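G-protein alpha subunit Galpha7 (Naegleria fowleri, PDB 6NE6) probably binds and hydrolyses guanine nucleotides as the alpha subunit of a heterotrimeric G protein, relaying signals from membrane receptors. Local coordinates at residues A[46-50]-A[145-149]; A[79-83]-A[105-109]. One frame throughout, in Å; residues are numbered along the deposited sequence. Where two conformers were deposited one is given.

Contact 1 of 2, residues A[46-50]-A[145-149]; sequences KPMIY and DYMPS
Lys46, Ile49 and Tyr50, on one flank of a helix, close around Tyr146 and Pro148 of an irregular loop. The apolar part centres on the Tyr146 ring; beside it Pro148 sets CG 3.7 Å from Lys46 CA. In the conformer modelled here, Ile49 CD1 meets Pro148 CB at 3.7 Å and, crossing Tyr146 at about a right angle, lies 3.6 Å from the phenol oxygen Tyr146 OH. That hydroxyl is hydrogen-bonded to Asp152, which fixes the far end of the ring. Tyr50 and Tyr146 run past each other in opposite directions, the planes of their rings 41° apart in an oblique pairing; Tyr50 OH reaches the edge of the Tyr146 ring, 3.5 Å from CD2.

Polar linkage comes through water. With CG anti to the backbone N (chi1 177°) and a bend at chi3, the Lys46 chain passes along Tyr146 and brings NZ to a water, which donates in turn to Tyr146 O at 2.7 Å. No direct hydrogen bond joins the segments.

Tyr50 also stacks on Trp98, and Tyr146 packs against helix 138-141. The loop rests on helix 39-66 and leads into helix 150-154, whose start Ser149 caps through OG to Asp152 N.

Contact 2 of 2, residues A[79-83]-A[105-109]; sequences RAEKI and DIAEL
Asp105 projects from its helix between the side chains of Arg79 and Lys82, one turn apart on the facing helix, and each basic group takes one carboxylate oxygen. Arg79 NE donates to Asp105 OD1 at 3.0 Å in a nearly straight bond (166°), lying in the guanidinium plane but meeting the oxygen from above the carboxylate plane. The extended Lys82 chain brings NZ to 2.6 Å from Asp105 OD2, almost along the C-O bond direction. A water joins Arg79 NH2 to the already bonded OD1, and Glu75 and Asn76 hold NH1.

The bend of Arg79 at chi3 (-83°) lays its guanidinium beside Glu108, whose aliphatic CG sits over one face, 3.4 Å from NH1; the Glu108 carboxylate turns away to Lys111.

Beneath this charged layer, Leu109 is the main bump. Its CD1 enters the shallow hollow at Ala80, 3.7 Å from Ala80 CA, where the small methyl side chain lets it approach the backbone. In one of its two conformers, Ile83 meets Leu109 tip to tip, CD1 to CD1 at 3.5 Å, and its CD1 lies 3.9 Å from Ile106 CG1. Ile61 of helix 39-66 backs Ala80, Ile83 and Leu109.

The axes of segments 79-83 and 105-109 come within 10.2 Å and cross at -128°; both pack against a long central helix, consistent with the all-helical domain of G-protein alpha subunits.

Overall arrangement
Both contacts involve side chains that pack on helix 39-66, but they do so differently. Contact 1 uses the helix directly, joining its 46-50 part to a loop, whereas contact 2 pairs helices 74-89 and 100-109, which lean on the same helix further along through Leu54 and Ile61. Their centres lie about 19 Å apart and they do not touch; Trp98, adjoining both Tyr50 and Ile106, helps bridge the distance. Contact 1 is the more buried, aromatic and aliphatic with a water link; contact 2, further from the chain centre and partly buried, adds a salt-bridge network above its apolar layer. Both probably belong to the helical domain, apart from the mixed beta-sheet of the probable GTPase (P-loop) domain.

Contact 1 of 2, residues A[46-50]-A[145-149]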
loop_
_atom_site.group_PDB
_atom_site.type_symbol
_atom_site.label_atom_id
_atom_site.label_comp_id
_atom_site.label_asym_id
_atom_site.label_seq_id
_atom_site.Cartn_x
_atom_site.Cartn_y
_atom_site.Cartn_z
ATOM N N LYS A 46 -11.340 -11.885 -7.183
ATOM C CA LYS A 46 -11.736 -11.376 -8.497
ATOM C C LYS A 46 -12.792 -10.275 -8.439
ATOM O O LYS A 46 -12.555 -9.203 -9.025
ATOM C CB LYS A 46 -12.197 -12.544 -9.380
ATOM C CG LYS A 46 -12.696 -12.107 -10.751
ATOM C CD LYS A 46 -12.885 -13.306 -11.678
ATOM C CE LYS A 46 -14.157 -14.052 -11.358
ATOM N NZ LYS A 46 -14.452 -15.069 -12.405
ATOM N N PRO A 47 -13.935 -10.436 -7.755
ATOM C CA PRO A 47 -14.898 -9.321 -7.716
ATOM C C PRO A 47 -14.364 -8.103 -6.990
ATOM O O PRO A 47 -14.802 -6.985 -7.283
ATOM C CB PRO A 47 -16.117 -9.927 -6.999
ATOM C CG PRO A 47 -15.565 -11.039 -6.189
ATOM C CD PRO A 47 -14.432 -11.606 -7.002
ATOM N N MET A 48 -13.425 -8.282 -6.053
ATOM C CA MET A 48 -12.843 -7.134 -5.372
ATOM C C MET A 48 -11.968 -6.331 -6.321
ATOM O O MET A 48 -11.913 -5.097 -6.228
ATOM C CB MET A 48 -12.063 -7.607 -4.157
ATOM C CG MET A 48 -12.950 -8.426 -3.220
ATOM S SD MET A 48 -12.061 -8.946 -1.770
ATOM C CE MET A 48 -13.275 -10.026 -0.988
ATOM N N ILE A 49 -11.279 -7.014 -7.244
ATOM C CA ILE A 49 -10.534 -6.296 -8.272
ATOM C C ILE A 49 -11.490 -5.519 -9.172
ATOM O O ILE A 49 -11.258 -4.339 -9.463
ATOM C CB ILE A 49 -9.632 -7.260 -9.061
ATOM C CG1 ILE A 49 -8.428 -7.651 -8.186
ATOM C CG2 ILE A 49 -9.168 -6.611 -10.369
ATOM C CD1 ILE A 49 -7.670 -8.860 -8.686
ATOM N N TYR A 50 -12.577 -6.161 -9.619
ATOM C CA TYR A 50 -13.596 -5.451 -10.393
ATOM C C TYR A 50 -14.070 -4.191 -9.667
ATOM O O TYR A 50 -14.182 -3.118 -10.274
ATOM C CB TYR A 50 -14.789 -6.356 -10.655
ATOM C CG TYR A 50 -14.549 -7.531 -11.576
ATOM C CD1 TYR A 50 -13.538 -7.515 -12.522
ATOM C CD2 TYR A 50 -15.360 -8.655 -11.499
ATOM C CE1 TYR A 50 -13.355 -8.621 -13.382
ATOM C CE2 TYR A 50 -15.185 -9.744 -12.338
ATOM C CZ TYR A 50 -14.184 -9.723 -13.274
ATOM O OH TYR A 50 -14.046 -10.821 -14.102
ATOM N N ASP A 145 -13.158 -15.082 -19.188
ATOM C CA ASP A 145 -12.388 -16.155 -18.558
ATOM C C ASP A 145 -11.387 -15.650 -17.522
ATOM O O ASP A 145 -10.487 -16.400 -17.124
ATOM C CB ASP A 145 -11.658 -16.981 -19.628
ATOM C CG ASP A 145 -10.499 -16.223 -20.287
ATOM O OD1 ASP A 145 -10.293 -15.024 -20.002
ATOM O OD2 ASP A 145 -9.778 -16.834 -21.101
ATOM N N TYR A 146 -11.520 -14.401 -17.076
ATOM C CA TYR A 146 -10.490 -13.775 -16.254
ATOM C C TYR A 146 -10.313 -14.481 -14.918
ATOM O O TYR A 146 -11.287 -14.806 -14.235
ATOM C CB TYR A 146 -10.837 -12.307 -16.011
ATOM C CG TYR A 146 -9.968 -11.620 -14.975
ATOM C CD1 TYR A 146 -8.588 -11.541 -15.133
ATOM C CD2 TYR A 146 -10.531 -11.013 -13.853
ATOM C CE1 TYR A 146 -7.786 -10.893 -14.186
ATOM C CE2 TYR A 146 -9.743 -10.361 -12.913
ATOM C CZ TYR A 146 -8.368 -10.299 -13.084
ATOM O OH TYR A 146 -7.574 -9.648 -12.160
ATOM N N MET A 147 -9.053 -14.725 -14.563
ATOM C CA MET A 147 -8.658 -15.186 -13.239
ATOM C C MET A 147 -7.495 -14.300 -12.825
ATOM O O MET A 147 -6.492 -14.222 -13.567
ATOM C CB MET A 147 -8.256 -16.666 -13.239
ATOM C CG MET A 147 -9.445 -17.600 -13.308
ATOM S SD MET A 147 -10.386 -17.423 -11.783
ATOM C CE MET A 147 -9.057 -17.656 -10.615
ATOM N N PRO A 148 -7.586 -13.604 -11.689
ATOM C CA PRO A 148 -6.509 -12.701 -11.266
ATOM C C PRO A 148 -5.133 -13.346 -11.312
ATOM O O PRO A 148 -4.940 -14.493 -10.898
ATOM C CB PRO A 148 -6.905 -12.345 -9.828
ATOM C CG PRO A 148 -8.405 -12.373 -9.869
ATOM C CD PRO A 148 -8.771 -13.488 -10.817
ATOM N N SER A 149 -4.177 -12.588 -11.839
ATOM C CA SER A 149 -2.784 -12.981 -11.819
ATOM C C SER A 149 -2.177 -12.707 -10.452
ATOM O O SER A 149 -2.728 -11.982 -9.615
ATOM C CB SER A 149 -1.981 -12.219 -12.877
ATOM O OG SER A 149 -1.924 -10.829 -12.561
HETATM O O HOH W 1 -13.963 -14.630 -14.795
#

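Contact 2 of 2, residues A[79-83]-A[105-109]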
loop_
_atom_site.group_PDB
_atom_site.type_symbol
_atom_site.label_atom_id
_atom_site.label_comp_id
_atom_site.label_asym_id
_atom_site.label_seq_id
_atom_site.Cartn_x
_atom_site.Cartn_y
_atom_site.Cartn_z
ATOM N N ARG A 79 -21.819 7.167 -20.875
ATOM C CA ARG A 79 -21.029 6.072 -20.334
ATOM C C ARG A 79 -20.553 6.394 -18.920
ATOM O O ARG A 79 -20.620 5.548 -18.017
ATOM C CB ARG A 79 -19.865 5.822 -21.296
ATOM C CG ARG A 79 -18.999 4.634 -21.040
ATOM C CD ARG A 79 -18.072 4.431 -22.246
ATOM N NE ARG A 79 -18.732 3.687 -23.319
ATOM C CZ ARG A 79 -18.785 4.061 -24.594
ATOM N NH1 ARG A 79 -18.194 5.183 -25.009
ATOM N NH2 ARG A 79 -19.433 3.293 -25.473
ATOM N N ALA A 80 -20.116 7.630 -18.698
ATOM C CA ALA A 80 -19.700 8.039 -17.365
ATOM C C ALA A 80 -20.871 8.009 -16.392
ATOM O O ALA A 80 -20.715 7.581 -15.239
ATOM C CB ALA A 80 -19.074 9.433 -17.421
ATOM N N GLU A 81 -22.051 8.466 -16.831
ATOM C CA GLU A 81 -23.232 8.404 -15.972
ATOM C C GLU A 81 -23.582 6.962 -15.618
ATOM O O GLU A 81 -23.960 6.670 -14.477
ATOM C CB GLU A 81 -24.418 9.095 -16.648
ATOM C CG GLU A 81 -24.290 10.599 -16.737
ATOM C CD GLU A 81 -25.635 11.281 -16.911
ATOM O OE1 GLU A 81 -26.238 11.679 -15.891
ATOM O OE2 GLU A 81 -26.095 11.403 -18.066
ATOM N N LYS A 82 -23.462 6.043 -16.579
ATOM C CA LYS A 82 -23.719 4.633 -16.290
ATOM C C LYS A 82 -22.772 4.113 -15.213
ATOM O O LYS A 82 -23.199 3.440 -14.267
ATOM C CB LYS A 82 -23.591 3.793 -17.566
ATOM C CG LYS A 82 -23.451 2.292 -17.289
ATOM C CD LYS A 82 -23.067 1.486 -18.533
ATOM C CE LYS A 82 -22.841 0.010 -18.179
ATOM N NZ LYS A 82 -22.593 -0.869 -19.361
ATOM N N ILE A 83 -21.477 4.431 -15.340
ATOM C CA ILE A 83 -20.506 3.934 -14.375
ATOM C C ILE A 83 -20.763 4.532 -12.998
ATOM O O ILE A 83 -20.686 3.824 -11.983
ATOM C CB ILE A 83 -19.075 4.205 -14.880
ATOM C CG1 ILE A 83 -18.725 3.185 -15.977
ATOM C CG2 ILE A 83 -18.085 4.176 -13.723
ATOM C CD1 ILE A 83 -17.731 3.669 -17.039
ATOM N N ASP A 105 -16.819 -0.475 -21.450
ATOM C CA ASP A 105 -17.137 0.920 -21.152
ATOM C C ASP A 105 -16.016 1.593 -20.363
ATOM O O ASP A 105 -15.654 2.738 -20.641
ATOM C CB ASP A 105 -18.455 1.021 -20.378
ATOM C CG ASP A 105 -19.685 0.782 -21.249
ATOM O OD1 ASP A 105 -19.623 0.968 -22.487
ATOM O OD2 ASP A 105 -20.733 0.414 -20.674
ATOM N N ILE A 106 -15.459 0.902 -19.370
ATOM C CA ILE A 106 -14.392 1.513 -18.586
ATOM C C ILE A 106 -13.156 1.721 -19.450
ATOM O O ILE A 106 -12.501 2.766 -19.370
ATOM C CB ILE A 106 -14.093 0.664 -17.339
ATOM C CG1 ILE A 106 -15.299 0.698 -16.388
ATOM C CG2 ILE A 106 -12.815 1.164 -16.644
ATOM C CD1 ILE A 106 -15.233 -0.325 -15.246
ATOM N N ALA A 107 -12.818 0.736 -20.295
ATOM C CA ALA A 107 -11.673 0.891 -21.193
ATOM C C ALA A 107 -11.873 2.051 -22.160
ATOM O O ALA A 107 -10.921 2.779 -22.477
ATOM C CB ALA A 107 -11.424 -0.403 -21.964
ATOM N N GLU A 108 -13.100 2.236 -22.651
ATOM C CA GLU A 108 -13.345 3.370 -23.530
ATOM C C GLU A 108 -13.204 4.686 -22.767
ATOM O O GLU A 108 -12.596 5.643 -23.270
ATOM C CB GLU A 108 -14.724 3.232 -24.187
ATOM C CG GLU A 108 -14.969 4.155 -25.363
ATOM C CD GLU A 108 -14.017 3.935 -26.543
ATOM O OE1 GLU A 108 -13.628 2.773 -26.843
ATOM O OE2 GLU A 108 -13.651 4.939 -27.178
ATOM N N LEU A 109 -13.742 4.758 -21.544
ATOM C CA LEU A 109 -13.597 5.985 -20.758
ATOM C C LEU A 109 -12.148 6.264 -20.378
ATOM O O LEU A 109 -11.774 7.424 -20.169
ATOM C CB LEU A 109 -14.448 5.918 -19.491
ATOM C CG LEU A 109 -15.811 6.595 -19.480
ATOM C CD1 LEU A 109 -16.276 6.735 -18.031
ATOM C CD2 LEU A 109 -15.788 7.956 -20.164
HETATM O O HOH W 2 -21.526 1.531 -24.256
#